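Local coordinates for protein carbonic anhydrase (Porphyridium purpureum, PDB 1DDZ) that probably catalyses the reversible hydration of carbon dioxide to hydrogencarbonate and a proton, as a zinc-dependent beta-class carbonic anhydrase, at residues N97-D106 against I148-R156. Numbering follows the deposited sequence.
Sequences NIANQCIHSD and IDNWLRHIR
Ile-98, Ala-99 and Ile-103 of the loop 97-106 face Trp-151, Ile-155 and His-154 of helix 147-161, the CA atoms of Ile-103 and His-154 lying 7.7 Å apart. The indole of Trp-151 carries the contact, reaching into the loop with its CG anti to the backbone N (chi1 -177°). Its NE1 donates an almost straight bond (N-H...O 168°, 2.9 Å) to Ile-98 O; the acceptor lies in the ring plane. Further along the ring edge, Asn-97 ND2 stands 3.7 Å from Trp-151 CZ2, its amide steeply inclined to the indole, and Asp-106 OD2 comes to 3.5 Å from Trp-151 CH2. The amide of Asn-97 also binds Gln-101 N and Gln-101 O, bracing the loop from within. Ile-103 wedges between two rings: its CD1 lies over one face of the six-membered ring of Trp-151, 3.6 Å from the centroid, in a CH-pi contact, while its CG1 sits over the centre of the His-154 imidazole in a second. The aliphatic part of Gln-101 runs alongside the indole in the opposing direction, Gln-101 CG 3.7 Å from Trp-151 NE1. Beyond it the Ala-99 CB methyl presses tightly on Ile-155 CD1 (3.5 Å), and Ile-98 CG2 touches Leu-152 CD2. Replacing Trp-151 with an alanine would probably deprive the buried Ile-98 carbonyl of its indole donor and open a gap beside Ile-103. His-154 NE2 hydrogen-bonds Ser-105 OG of the second subunit, tying this face to the dimer interface; Ser-362 and Ser-365 of helix 361-373 of the same chain also touch Trp-151. The loop follows strand 92-97, outermost of its sheet within this chain, in the beta-carbonic anhydrase alpha/beta fold and passes close to the zinc site, Ala-99 lying beside the zinc ligand Cys-133 and Ile-98 near the ligand Asp-76.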
ATOM      1  N   ASN A  97      -0.080   7.842 -11.794  1.00 10.50           N
ATOM      2  CA  ASN A  97       0.217   6.444 -11.542  1.00  9.55           C
ATOM      3  C   ASN A  97      -0.325   5.644 -12.715  1.00  7.97           C
ATOM      4  O   ASN A  97      -0.823   6.231 -13.682  1.00  7.00           O
ATOM      5  CB  ASN A  97      -0.384   5.991 -10.204  1.00  8.88           C
ATOM      6  CG  ASN A  97      -1.901   5.979 -10.213  1.00  7.66           C
ATOM      7  OD1 ASN A  97      -2.523   5.938 -11.279  1.00 11.58           O
ATOM      8  ND2 ASN A  97      -2.500   6.029  -9.037  1.00  7.00           N
ATOM      9  N   ILE A  98      -0.169   4.326 -12.668  1.00 11.11           N
ATOM     10  CA  ILE A  98      -0.650   3.462 -13.741  1.00 10.26           C
ATOM     11  C   ILE A  98      -2.178   3.433 -13.760  1.00  8.25           C
ATOM     12  O   ILE A  98      -2.820   3.020 -12.783  1.00 11.30           O
ATOM     13  CB  ILE A  98      -0.105   2.003 -13.595  1.00 12.31           C
ATOM     14  CG1 ILE A  98       1.417   1.973 -13.797  1.00  7.00           C
ATOM     15  CG2 ILE A  98      -0.803   1.062 -14.607  1.00  8.74           C
ATOM     16  CD1 ILE A  98       1.858   2.392 -15.189  1.00  7.00           C
ATOM     17  N   ALA A  99      -2.749   3.889 -14.870  1.00  9.75           N
ATOM     18  CA  ALA A  99      -4.195   3.912 -15.081  1.00  8.19           C
ATOM     19  C   ALA A  99      -4.997   4.794 -14.146  1.00  9.80           C
ATOM     20  O   ALA A  99      -6.134   4.466 -13.812  1.00 10.05           O
ATOM     21  CB  ALA A  99      -4.760   2.490 -15.071  1.00  8.06           C
ATOM     22  N   ASN A 100      -4.406   5.910 -13.705  1.00 13.79           N
ATOM     23  CA  ASN A 100      -5.090   6.883 -12.835  1.00 10.97           C
ATOM     24  C   ASN A 100      -5.973   6.280 -11.731  1.00  9.37           C
ATOM     25  O   ASN A 100      -7.114   6.689 -11.525  1.00  7.00           O
ATOM     26  CB  ASN A 100      -5.887   7.921 -13.680  1.00  7.57           C
ATOM     27  CG  ASN A 100      -6.746   7.278 -14.791  1.00  9.66           C
ATOM     28  OD1 ASN A 100      -6.281   7.072 -15.908  1.00  7.80           O
ATOM     29  ND2 ASN A 100      -7.987   6.975 -14.481  1.00  7.00           N
ATOM     30  N   GLN A 101      -5.393   5.361 -10.975  1.00  7.15           N
ATOM     31  CA  GLN A 101      -6.097   4.680  -9.918  1.00  8.98           C
ATOM     32  C   GLN A 101      -6.204   5.463  -8.635  1.00 13.72           C
ATOM     33  O   GLN A 101      -5.289   6.196  -8.253  1.00 14.38           O
ATOM     34  CB  GLN A 101      -5.419   3.344  -9.618  1.00  7.00           C
ATOM     35  CG  GLN A 101      -5.491   2.348 -10.742  1.00 11.45           C
ATOM     36  CD  GLN A 101      -6.921   1.937 -11.057  1.00 11.77           C
ATOM     37  OE1 GLN A 101      -7.482   2.321 -12.089  1.00 17.84           O
ATOM     38  NE2 GLN A 101      -7.535   1.205 -10.148  1.00 14.43           N
ATOM     39  N   CYS A 102      -7.320   5.248  -7.955  1.00  7.87           N
ATOM     40  CA  CYS A 102      -7.591   5.856  -6.690  1.00  8.73           C
ATOM     41  C   CYS A 102      -8.010   4.710  -5.775  1.00  9.06           C
ATOM     42  O   CYS A 102      -9.145   4.648  -5.305  1.00 10.10           O
ATOM     43  CB  CYS A 102      -8.675   6.923  -6.803  1.00  8.42           C
ATOM     44  SG  CYS A 102      -8.142   8.361  -7.737  1.00  8.23           S
ATOM     45  N   ILE A 103      -7.061   3.817  -5.514  1.00 10.49           N
ATOM     46  CA  ILE A 103      -7.265   2.652  -4.670  1.00  8.38           C
ATOM     47  C   ILE A 103      -7.507   3.086  -3.225  1.00 12.68           C
ATOM     48  O   ILE A 103      -6.746   3.880  -2.677  1.00 16.69           O
ATOM     49  CB  ILE A 103      -6.045   1.711  -4.795  1.00  7.22           C
ATOM     50  CG1 ILE A 103      -5.955   1.211  -6.229  1.00  7.87           C
ATOM     51  CG2 ILE A 103      -6.120   0.559  -3.777  1.00  7.00           C
ATOM     52  CD1 ILE A 103      -4.610   0.709  -6.623  1.00 13.35           C
ATOM     53  N   HIS A 104      -8.551   2.548  -2.605  1.00 10.41           N
ATOM     54  CA  HIS A 104      -8.924   2.894  -1.240  1.00 11.93           C
ATOM     55  C   HIS A 104      -7.778   2.974  -0.252  1.00 12.55           C
ATOM     56  O   HIS A 104      -7.656   3.944   0.471  1.00 16.17           O
ATOM     57  CB  HIS A 104      -9.953   1.897  -0.670  1.00 14.70           C
ATOM     58  CG  HIS A 104     -11.234   1.829  -1.440  1.00 18.27           C
ATOM     59  ND1 HIS A 104     -11.706   0.657  -2.004  1.00 18.22           N
ATOM     60  CD2 HIS A 104     -12.178   2.764  -1.689  1.00 14.92           C
ATOM     61  CE1 HIS A 104     -12.890   0.879  -2.546  1.00 12.71           C
ATOM     62  NE2 HIS A 104     -13.197   2.149  -2.367  1.00 19.14           N
ATOM     63  N   SER A 105      -6.942   1.944  -0.215  1.00 13.58           N
ATOM     64  CA  SER A 105      -5.854   1.878   0.738  1.00  8.11           C
ATOM     65  C   SER A 105      -4.470   2.204   0.202  1.00  7.17           C
ATOM     66  O   SER A 105      -3.489   1.951   0.871  1.00 13.45           O
ATOM     67  CB  SER A 105      -5.878   0.519   1.453  1.00  7.68           C
ATOM     68  OG  SER A 105      -6.097  -0.525   0.523  1.00 11.66           O
ATOM     69  N   ASP A 106      -4.403   2.865  -0.948  1.00  9.70           N
ATOM     70  CA  ASP A 106      -3.115   3.258  -1.536  1.00 12.35           C
ATOM     71  C   ASP A 106      -2.668   4.533  -0.837  1.00 11.90           C
ATOM     72  O   ASP A 106      -3.263   5.591  -1.037  1.00 12.80           O
ATOM     73  CB  ASP A 106      -3.250   3.500  -3.056  1.00  8.33           C
ATOM     74  CG  ASP A 106      -1.942   3.929  -3.712  1.00  7.00           C
ATOM     75  OD1 ASP A 106      -0.876   3.602  -3.208  1.00 11.40           O
ATOM     76  OD2 ASP A 106      -1.967   4.609  -4.743  1.00  9.10           O
ATOM     77  N   ILE A 148       3.186  -5.790 -11.377  1.00  9.35           N
ATOM     78  CA  ILE A 148       2.150  -4.895 -11.852  1.00 10.67           C
ATOM     79  C   ILE A 148       0.756  -5.507 -12.058  1.00 14.56           C
ATOM     80  O   ILE A 148      -0.241  -4.776 -12.035  1.00 14.18           O
ATOM     81  CB  ILE A 148       2.593  -4.166 -13.121  1.00 11.87           C
ATOM     82  CG1 ILE A 148       1.640  -3.001 -13.397  1.00  7.00           C
ATOM     83  CG2 ILE A 148       2.663  -5.139 -14.291  1.00 11.25           C
ATOM     84  CD1 ILE A 148       2.119  -2.095 -14.455  1.00 10.52           C
ATOM     85  N   ASP A 149       0.663  -6.825 -12.235  1.00 10.81           N
ATOM     86  CA  ASP A 149      -0.652  -7.437 -12.429  1.00  8.89           C
ATOM     87  C   ASP A 149      -1.507  -7.296 -11.172  1.00  9.94           C
ATOM     88  O   ASP A 149      -2.737  -7.240 -11.245  1.00 10.76           O
ATOM     89  CB  ASP A 149      -0.508  -8.909 -12.808  1.00 10.37           C
ATOM     90  CG  ASP A 149      -0.799  -9.158 -14.255  1.00 11.53           C
ATOM     91  OD1 ASP A 149      -1.325  -8.249 -14.935  1.00 15.04           O
ATOM     92  OD2 ASP A 149      -0.513 -10.273 -14.726  1.00 15.05           O
ATOM     93  N   ASN A 150      -0.846  -7.175 -10.014  1.00  9.41           N
ATOM     94  CA  ASN A 150      -1.547  -7.011  -8.735  1.00  7.00           C
ATOM     95  C   ASN A 150      -2.165  -5.609  -8.668  1.00  7.23           C
ATOM     96  O   ASN A 150      -3.234  -5.400  -8.105  1.00  7.78           O
ATOM     97  CB  ASN A 150      -0.585  -7.255  -7.580  1.00  8.68           C
ATOM     98  CG  ASN A 150       0.014  -8.658  -7.603  1.00 11.34           C
ATOM     99  OD1 ASN A 150      -0.677  -9.651  -7.390  1.00 14.75           O
ATOM    100  ND2 ASN A 150       1.309  -8.740  -7.863  1.00  7.00           N
ATOM    101  N   TRP A 151      -1.505  -4.646  -9.300  1.00 11.14           N
ATOM    102  CA  TRP A 151      -2.015  -3.283  -9.359  1.00 11.53           C
ATOM    103  C   TRP A 151      -3.222  -3.336 -10.307  1.00 11.03           C
ATOM    104  O   TRP A 151      -4.305  -2.851  -9.990  1.00 12.54           O
ATOM    105  CB  TRP A 151      -0.940  -2.348  -9.942  1.00 10.24           C
ATOM    106  CG  TRP A 151      -1.343  -0.899  -9.990  1.00 11.50           C
ATOM    107  CD1 TRP A 151      -1.803  -0.209 -11.073  1.00  9.29           C
ATOM    108  CD2 TRP A 151      -1.307   0.038  -8.900  1.00  7.49           C
ATOM    109  NE1 TRP A 151      -2.058   1.098 -10.727  1.00  9.12           N
ATOM    110  CE2 TRP A 151      -1.760   1.277  -9.402  1.00  8.94           C
ATOM    111  CE3 TRP A 151      -0.931  -0.053  -7.550  1.00  7.73           C
ATOM    112  CZ2 TRP A 151      -1.845   2.423  -8.602  1.00  8.89           C
ATOM    113  CZ3 TRP A 151      -1.018   1.085  -6.756  1.00 11.74           C
ATOM    114  CH2 TRP A 151      -1.472   2.306  -7.287  1.00  9.13           C
ATOM    115  N   LEU A 152      -3.019  -3.958 -11.467  1.00 15.10           N
ATOM    116  CA  LEU A 152      -4.048  -4.090 -12.499  1.00 14.35           C
ATOM    117  C   LEU A 152      -5.295  -4.889 -12.124  1.00 13.99           C
ATOM    118  O   LEU A 152      -6.294  -4.805 -12.835  1.00 13.98           O
ATOM    119  CB  LEU A 152      -3.442  -4.614 -13.796  1.00 13.02           C
ATOM    120  CG  LEU A 152      -2.330  -3.718 -14.351  1.00  8.61           C
ATOM    121  CD1 LEU A 152      -1.787  -4.309 -15.612  1.00  7.00           C
ATOM    122  CD2 LEU A 152      -2.865  -2.327 -14.608  1.00  9.50           C
ATOM    123  N   ARG A 153      -5.246  -5.647 -11.024  1.00 12.90           N
ATOM    124  CA  ARG A 153      -6.411  -6.394 -10.564  1.00 11.84           C
ATOM    125  C   ARG A 153      -7.540  -5.429 -10.232  1.00 13.79           C
ATOM    126  O   ARG A 153      -8.686  -5.807 -10.291  1.00 13.88           O
ATOM    127  CB  ARG A 153      -6.116  -7.218  -9.310  1.00 14.25           C
ATOM    128  CG  ARG A 153      -5.347  -8.502  -9.507  1.00 22.73           C
ATOM    129  CD  ARG A 153      -5.858  -9.316 -10.682  1.00 29.85           C
ATOM    130  NE  ARG A 153      -5.236  -8.881 -11.940  1.00 35.48           N
ATOM    131  CZ  ARG A 153      -4.886  -9.695 -12.932  1.00 35.14           C
ATOM    132  NH1 ARG A 153      -5.088 -11.006 -12.825  1.00 38.38           N
ATOM    133  NH2 ARG A 153      -4.341  -9.193 -14.037  1.00 37.51           N
ATOM    134  N   HIS A 154      -7.218  -4.178  -9.888  1.00 10.27           N
ATOM    135  CA  HIS A 154      -8.244  -3.201  -9.557  1.00  8.35           C
ATOM    136  C   HIS A 154      -9.047  -2.807 -10.771  1.00  8.73           C
ATOM    137  O   HIS A 154     -10.246  -2.581 -10.679  1.00 12.37           O
ATOM    138  CB  HIS A 154      -7.636  -1.966  -8.886  1.00  8.71           C
ATOM    139  CG  HIS A 154      -7.100  -2.241  -7.522  1.00  7.00           C
ATOM    140  ND1 HIS A 154      -7.913  -2.354  -6.412  1.00  7.00           N
ATOM    141  CD2 HIS A 154      -5.844  -2.473  -7.084  1.00  7.00           C
ATOM    142  CE1 HIS A 154      -7.179  -2.649  -5.358  1.00  7.00           C
ATOM    143  NE2 HIS A 154      -5.921  -2.725  -5.744  1.00  7.00           N
ATOM    144  N   ILE A 155      -8.395  -2.755 -11.923  1.00  9.71           N
ATOM    145  CA  ILE A 155      -9.079  -2.435 -13.170  1.00 13.48           C
ATOM    146  C   ILE A 155     -10.006  -3.614 -13.524  1.00 15.46           C
ATOM    147  O   ILE A 155     -11.077  -3.434 -14.095  1.00 16.10           O
ATOM    148  CB  ILE A 155      -8.071  -2.214 -14.281  1.00 13.22           C
ATOM    149  CG1 ILE A 155      -7.236  -0.977 -13.962  1.00 17.78           C
ATOM    150  CG2 ILE A 155      -8.779  -2.056 -15.625  1.00 19.58           C
ATOM    151  CD1 ILE A 155      -6.184  -0.663 -14.990  1.00 16.16           C
ATOM    152  N   ARG A 156      -9.572  -4.820 -13.161  1.00 18.37           N
ATOM    153  CA  ARG A 156     -10.327  -6.058 -13.383  1.00 16.94           C
ATOM    154  C   ARG A 156     -11.598  -6.034 -12.551  1.00 13.94           C
ATOM    155  O   ARG A 156     -12.625  -6.541 -12.960  1.00 15.17           O
ATOM    156  CB  ARG A 156      -9.486  -7.261 -13.007  1.00 13.38           C
ATOM    157  CG  ARG A 156      -8.472  -7.579 -14.033  1.00 17.66           C
ATOM    158  CD  ARG A 156      -9.162  -8.256 -15.177  1.00 25.70           C
ATOM    159  NE  ARG A 156      -8.366  -9.392 -15.581  1.00 28.71           N
ATOM    160  CZ  ARG A 156      -8.659 -10.665 -15.345  1.00 25.85           C
ATOM    161  NH1 ARG A 156      -9.773 -11.033 -14.718  1.00 21.26           N
ATOM    162  NH2 ARG A 156      -7.760 -11.567 -15.665  1.00 27.24           N
TER